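Local coordinates for protein chitinase (Thermococcus kodakarensis KOD1, PDB 5DHD) that probably binds chitin through this domain, one of the chitin-binding domains of an archaeal chitinase that hydrolyses this polysaccharide, at residues 13-18 with 80-85; 45-50 with 76-81. All coordinates share one frame; numbering follows the deposited sequence.

Interaction 1 (13-18 with 80-85); sequences VTDWGN and TGSESV
D15 and N18 meet S82 and G81 in a surface contact at one end of a beta-sandwich, between the end of strand 9-15 with the turn after it and the connection 80-85. Residues 13-18 run off the end of edge strand 9-15 into the turn before strand 19-26. Residues 80-85 form the crossing from strand 72-79 to strand 85-92. The two carboxylate oxygens of D15 do different work. D15 OD2 accepts from S82 OG at a modelled 2.4 Å, too short to be taken literally. D15 OD1 turns back and takes G17 N at 2.9 Å. With CG anti to the backbone N (chi1 176°), the carboxylate reaches both. N18 adds a second bridge. N18 OD1 receives the N-H of G81 N at 3.0 Å, in the carbonyl plane and on a lone pair. The side chain of E83 lies alongside D15, with E83 OE2 3.9 Å from D15 OD2. If both carboxylates are ionised, the like charges would probably disfavour each other. Beyond the pair, T19 OG1 bonds to G81 O and E83 N and ties the connection to strand 19-26. D15 to G17 is an Asx turn, set in a hairpin turn that meets the crossing between the two sheets of a beta-sandwich.

Interaction 2 (45-50 with 76-81); sequences VSSFWS and GFIATG
Strands 45-49 and 76-79 run antiparallel, their axes 171° apart and 4.4 Å from each other at closest approach. I78 N gives to S47 O at 2.8 Å, and W49 N gives to G76 O at 3.0 Å. The return bond from G76 N to W49 O is weak. Farther along, S46 and S47 sit together opposite I78. I78 O takes the N-H of S46 N at 2.8 Å and, weakly, that of S47. This is a classic beta bulge, and it shifts the register by one residue between V45 and S47.

The side chains separate onto two faces. W49 lies over the neighbouring strand, its indole spread across the backbone of G76. G76 O sits 3.5 Å above the plane of the W49 ring, over its centre, and F77 N lies over the same face toward the rim. CG stands between the backbone N and the carbonyl carbon (chi1 51°), which swings the ring across the strand. A side chain at G76 would clash with W49 CZ2. This pairing closes one edge of the four-stranded sheet, in a beta-sandwich consistent with the cellulose-binding family. I78 CG1 meets the indole edge in its plane, with I78 CG1 and W49 CH2 4.0 Å apart. An alanine in place of W49 would probably uncover the backbone of G76 and take from I78 the indole edge that CG1 packs against.

On the other face, V45 and F77 cross at about a right angle, V45 CG2 to F77 CD2 being 4.1 Å. F48 and F77 touch through their CB atoms, and the F48 side chain also packs on K53 and F62. The F77 ring is stacked with F62 of the second sheet. S46 CB also meets T80 CG2 at 4.2 Å.

Interactions 1 and 2 lie on the same side of the chain's centre, with their own centres about 10 Å apart. They share T80 and G81, on the chain that follows strand 72-79. Two apolar contacts join them on separate faces: W16 CH2 touches I78 CD1 at 3.9 Å, while V85 CG2 meets F77 CE2 at 3.8 Å. The shortest touch between them is S84 OG to A79 CB at 3.4 Å, and N18 CB also packs on A79 O at 3.6 Å. A bound polyethylene glycol lies about 4 Å from the side chain of E83, and one lies about 7 Å from that of W49; neither by itself identifies the chitin site.

Interaction 1 (13-18 with 80-85)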
loop_
_atom_site.group_PDB
_atom_site.type_symbol
_atom_site.label_atom_id
_atom_site.label_comp_id
_atom_site.label_asym_id
_atom_site.label_seq_id
_atom_site.Cartn_x
_atom_site.Cartn_y
_atom_site.Cartn_z
ATOM N N VAL A 13 -3.187 -9.804 -5.184
ATOM C CA VAL A 13 -2.584 -9.421 -6.456
ATOM C C VAL A 13 -3.323 -10.021 -7.648
ATOM O O VAL A 13 -3.596 -11.220 -7.673
ATOM C CB VAL A 13 -1.103 -9.917 -6.473
ATOM C CG1 VAL A 13 -0.368 -9.448 -7.717
ATOM C CG2 VAL A 13 -0.361 -9.431 -5.215
ATOM N N THR A 14 -3.643 -9.189 -8.635
ATOM C CA THR A 14 -4.354 -9.658 -9.829
ATOM C C THR A 14 -3.654 -9.076 -11.051
ATOM O O THR A 14 -3.594 -7.860 -11.223
ATOM C CB THR A 14 -5.832 -9.240 -9.772
ATOM O OG1 THR A 14 -6.414 -9.791 -8.586
ATOM C CG2 THR A 14 -6.598 -9.764 -11.005
ATOM N N ASP A 15 -3.165 -9.957 -11.916
ATOM C CA ASP A 15 -2.375 -9.571 -13.080
ATOM C C ASP A 15 -3.028 -9.922 -14.418
ATOM O O ASP A 15 -3.374 -11.079 -14.676
ATOM C CB ASP A 15 -1.009 -10.260 -12.934
ATOM C CG ASP A 15 -0.074 -10.051 -14.122
ATOM O OD1 ASP A 15 -0.372 -9.262 -15.036
ATOM O OD2 ASP A 15 0.992 -10.695 -14.106
ATOM N N TRP A 16 -3.197 -8.913 -15.266
ATOM C CA TRP A 16 -3.775 -9.120 -16.608
ATOM C C TRP A 16 -2.943 -8.392 -17.664
ATOM O O TRP A 16 -3.395 -8.221 -18.803
ATOM C CB TRP A 16 -5.201 -8.582 -16.644
ATOM C CG TRP A 16 -5.279 -7.097 -16.425
ATOM C CD1 TRP A 16 -5.019 -6.112 -17.338
ATOM C CD2 TRP A 16 -5.656 -6.435 -15.214
ATOM N NE1 TRP A 16 -5.218 -4.873 -16.769
ATOM C CE2 TRP A 16 -5.609 -5.042 -15.465
ATOM C CE3 TRP A 16 -6.028 -6.883 -13.936
ATOM C CZ2 TRP A 16 -5.921 -4.094 -14.486
ATOM C CZ3 TRP A 16 -6.340 -5.939 -12.956
ATOM C CH2 TRP A 16 -6.284 -4.559 -13.240
ATOM N N GLY A 17 -1.724 -7.996 -17.307
ATOM C CA GLY A 17 -0.889 -7.232 -18.232
ATOM C C GLY A 17 -0.390 -6.083 -17.378
ATOM O O GLY A 17 0.786 -5.702 -17.417
ATOM N N ASN A 18 -1.332 -5.512 -16.636
ATOM C CA ASN A 18 -1.028 -4.499 -15.619
ATOM C C ASN A 18 -1.527 -5.225 -14.380
ATOM O O ASN A 18 -2.338 -6.159 -14.490
ATOM C CB ASN A 18 -1.773 -3.185 -15.844
ATOM C CG ASN A 18 -1.228 -2.447 -17.040
ATOM O OD1 ASN A 18 -0.017 -2.417 -17.247
ATOM N ND2 ASN A 18 -2.113 -1.860 -17.841
ATOM N N THR A 80 1.700 -0.556 -13.662
ATOM C CA THR A 80 1.905 -1.029 -15.022
ATOM C C THR A 80 2.823 -2.240 -15.044
ATOM O O THR A 80 3.760 -2.341 -14.253
ATOM C CB THR A 80 2.505 0.076 -15.899
ATOM O OG1 THR A 80 3.778 0.470 -15.383
ATOM C CG2 THR A 80 1.553 1.278 -15.931
ATOM N N GLY A 81 2.538 -3.161 -15.958
ATOM C CA GLY A 81 3.352 -4.356 -16.068
ATOM C C GLY A 81 2.848 -5.506 -15.218
ATOM O O GLY A 81 1.900 -5.363 -14.438
ATOM N N SER A 82 3.502 -6.650 -15.371
ATOM C CA SER A 82 3.151 -7.866 -14.654
ATOM C C SER A 82 3.889 -7.981 -13.322
ATOM O O SER A 82 5.116 -8.095 -13.287
ATOM C CB SER A 82 3.478 -9.059 -15.549
ATOM O OG SER A 82 3.212 -10.271 -14.878
ATOM N N GLU A 83 3.125 -7.944 -12.232
ATOM C CA GLU A 83 3.662 -8.044 -10.877
ATOM C C GLU A 83 4.921 -7.206 -10.691
ATOM O O GLU A 83 5.987 -7.721 -10.351
ATOM C CB GLU A 83 3.955 -9.516 -10.568
ATOM C CG GLU A 83 2.687 -10.363 -10.587
ATOM C CD GLU A 83 2.940 -11.826 -10.292
ATOM O OE1 GLU A 83 3.467 -12.139 -9.202
ATOM O OE2 GLU A 83 2.608 -12.662 -11.157
ATOM N N SER A 84 4.782 -5.900 -10.891
ATOM C CA SER A 84 5.914 -4.992 -10.770
ATOM C C SER A 84 6.236 -4.543 -9.343
ATOM O O SER A 84 7.286 -3.938 -9.110
ATOM C CB SER A 84 5.708 -3.767 -11.642
ATOM O OG SER A 84 4.721 -2.934 -11.073
ATOM N N VAL A 85 5.349 -4.821 -8.390
ATOM C CA VAL A 85 5.622 -4.433 -7.006
ATOM C C VAL A 85 6.633 -5.392 -6.387
ATOM O O VAL A 85 6.407 -6.604 -6.335
ATOM C CB VAL A 85 4.345 -4.433 -6.130
ATOM C CG1 VAL A 85 4.721 -4.259 -4.651
ATOM C CG2 VAL A 85 3.423 -3.299 -6.554
#

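Interaction 2 (45-50 with 76-81)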
loop_
_atom_site.group_PDB
_atom_site.type_symbol
_atom_site.label_atom_id
_atom_site.label_comp_id
_atom_site.label_asym_id
_atom_site.label_seq_id
_atom_site.Cartn_x
_atom_site.Cartn_y
_atom_site.Cartn_z
ATOM N N VAL A 45 2.409 3.666 -11.020
ATOM C CA VAL A 45 1.036 3.443 -10.600
ATOM C C VAL A 45 0.146 4.206 -11.567
ATOM O O VAL A 45 0.302 5.419 -11.742
ATOM C CB VAL A 45 0.819 3.934 -9.149
ATOM C CG1 VAL A 45 -0.664 3.973 -8.812
ATOM C CG2 VAL A 45 1.538 3.008 -8.208
ATOM N N SER A 46 -0.772 3.496 -12.210
ATOM C CA SER A 46 -1.674 4.118 -13.171
ATOM C C SER A 46 -3.053 4.417 -12.595
ATOM O O SER A 46 -3.796 5.235 -13.142
ATOM C CB SER A 46 -1.795 3.252 -14.424
ATOM O OG SER A 46 -2.177 1.938 -14.098
ATOM N N SER A 47 -3.400 3.754 -11.496
ATOM C CA SER A 47 -4.695 3.975 -10.868
ATOM C C SER A 47 -4.636 3.685 -9.370
ATOM O O SER A 47 -3.857 2.846 -8.923
ATOM C CB SER A 47 -5.756 3.054 -11.494
ATOM O OG SER A 47 -7.051 3.298 -10.968
ATOM N N PHE A 48 -5.434 4.409 -8.594
ATOM C CA PHE A 48 -5.503 4.172 -7.155
ATOM C C PHE A 48 -6.811 4.716 -6.607
ATOM O O PHE A 48 -7.451 5.575 -7.226
ATOM C CB PHE A 48 -4.299 4.770 -6.394
ATOM C CG PHE A 48 -4.232 6.276 -6.426
ATOM C CD1 PHE A 48 -3.661 6.931 -7.502
ATOM C CD2 PHE A 48 -4.752 7.030 -5.376
ATOM C CE1 PHE A 48 -3.608 8.342 -7.531
ATOM C CE2 PHE A 48 -4.704 8.437 -5.391
ATOM C CZ PHE A 48 -4.133 9.080 -6.466
ATOM N N TRP A 49 -7.214 4.197 -5.453
ATOM C CA TRP A 49 -8.464 4.609 -4.838
ATOM C C TRP A 49 -8.437 4.419 -3.329
ATOM O O TRP A 49 -7.690 3.586 -2.812
ATOM C CB TRP A 49 -9.639 3.801 -5.443
ATOM C CG TRP A 49 -9.424 2.291 -5.433
ATOM C CD1 TRP A 49 -9.769 1.409 -4.436
ATOM C CD2 TRP A 49 -8.757 1.517 -6.438
ATOM N NE1 TRP A 49 -9.352 0.134 -4.765
ATOM C CE2 TRP A 49 -8.724 0.173 -5.983
ATOM C CE3 TRP A 49 -8.179 1.826 -7.683
ATOM C CZ2 TRP A 49 -8.128 -0.858 -6.727
ATOM C CZ3 TRP A 49 -7.579 0.788 -8.427
ATOM C CH2 TRP A 49 -7.561 -0.530 -7.939
ATOM N N SER A 50 -9.255 5.217 -2.641
ATOM C CA SER A 50 -9.408 5.172 -1.191
ATOM C C SER A 50 -8.154 5.551 -0.418
ATOM O O SER A 50 -7.987 5.176 0.746
ATOM C CB SER A 50 -9.910 3.793 -0.766
ATOM O OG SER A 50 -11.076 3.461 -1.516
ATOM N N GLY A 76 -6.588 0.410 -2.866
ATOM C CA GLY A 76 -5.950 -0.370 -3.905
ATOM C C GLY A 76 -5.311 0.492 -4.957
ATOM O O GLY A 76 -5.519 1.710 -5.004
ATOM N N PHE A 77 -4.518 -0.144 -5.808
ATOM C CA PHE A 77 -3.868 0.568 -6.888
ATOM C C PHE A 77 -3.520 -0.404 -7.999
ATOM O O PHE A 77 -3.522 -1.624 -7.805
ATOM C CB PHE A 77 -2.581 1.287 -6.426
ATOM C CG PHE A 77 -1.537 0.379 -5.837
ATOM C CD1 PHE A 77 -1.550 0.053 -4.488
ATOM C CD2 PHE A 77 -0.516 -0.118 -6.642
ATOM C CE1 PHE A 77 -0.547 -0.770 -3.940
ATOM C CE2 PHE A 77 0.497 -0.935 -6.104
ATOM C CZ PHE A 77 0.477 -1.260 -4.759
ATOM N N ILE A 78 -3.250 0.146 -9.173
ATOM C CA ILE A 78 -2.857 -0.659 -10.315
ATOM C C ILE A 78 -1.510 -0.132 -10.768
ATOM O O ILE A 78 -1.327 1.080 -10.910
ATOM C CB ILE A 78 -3.860 -0.556 -11.486
ATOM C CG1 ILE A 78 -5.202 -1.172 -11.068
ATOM C CG2 ILE A 78 -3.276 -1.273 -12.737
ATOM C CD1 ILE A 78 -6.360 -0.878 -12.030
ATOM N N ALA A 79 -0.556 -1.038 -10.957
ATOM C CA ALA A 79 0.777 -0.669 -11.416
ATOM C C ALA A 79 0.948 -1.247 -12.817
ATOM O O ALA A 79 0.400 -2.305 -13.133
ATOM C CB ALA A 79 1.861 -1.207 -10.477
ATOM N N THR A 80 1.700 -0.556 -13.662
ATOM C CA THR A 80 1.905 -1.029 -15.022
ATOM C C THR A 80 2.823 -2.240 -15.044
ATOM O O THR A 80 3.760 -2.341 -14.253
ATOM C CB THR A 80 2.505 0.076 -15.899
ATOM O OG1 THR A 80 3.778 0.470 -15.383
ATOM C CG2 THR A 80 1.553 1.278 -15.931
ATOM N N GLY A 81 2.538 -3.161 -15.958
ATOM C CA GLY A 81 3.352 -4.356 -16.068
ATOM C C GLY A 81 2.848 -5.506 -15.218
ATOM O O GLY A 81 1.900 -5.363 -14.438
#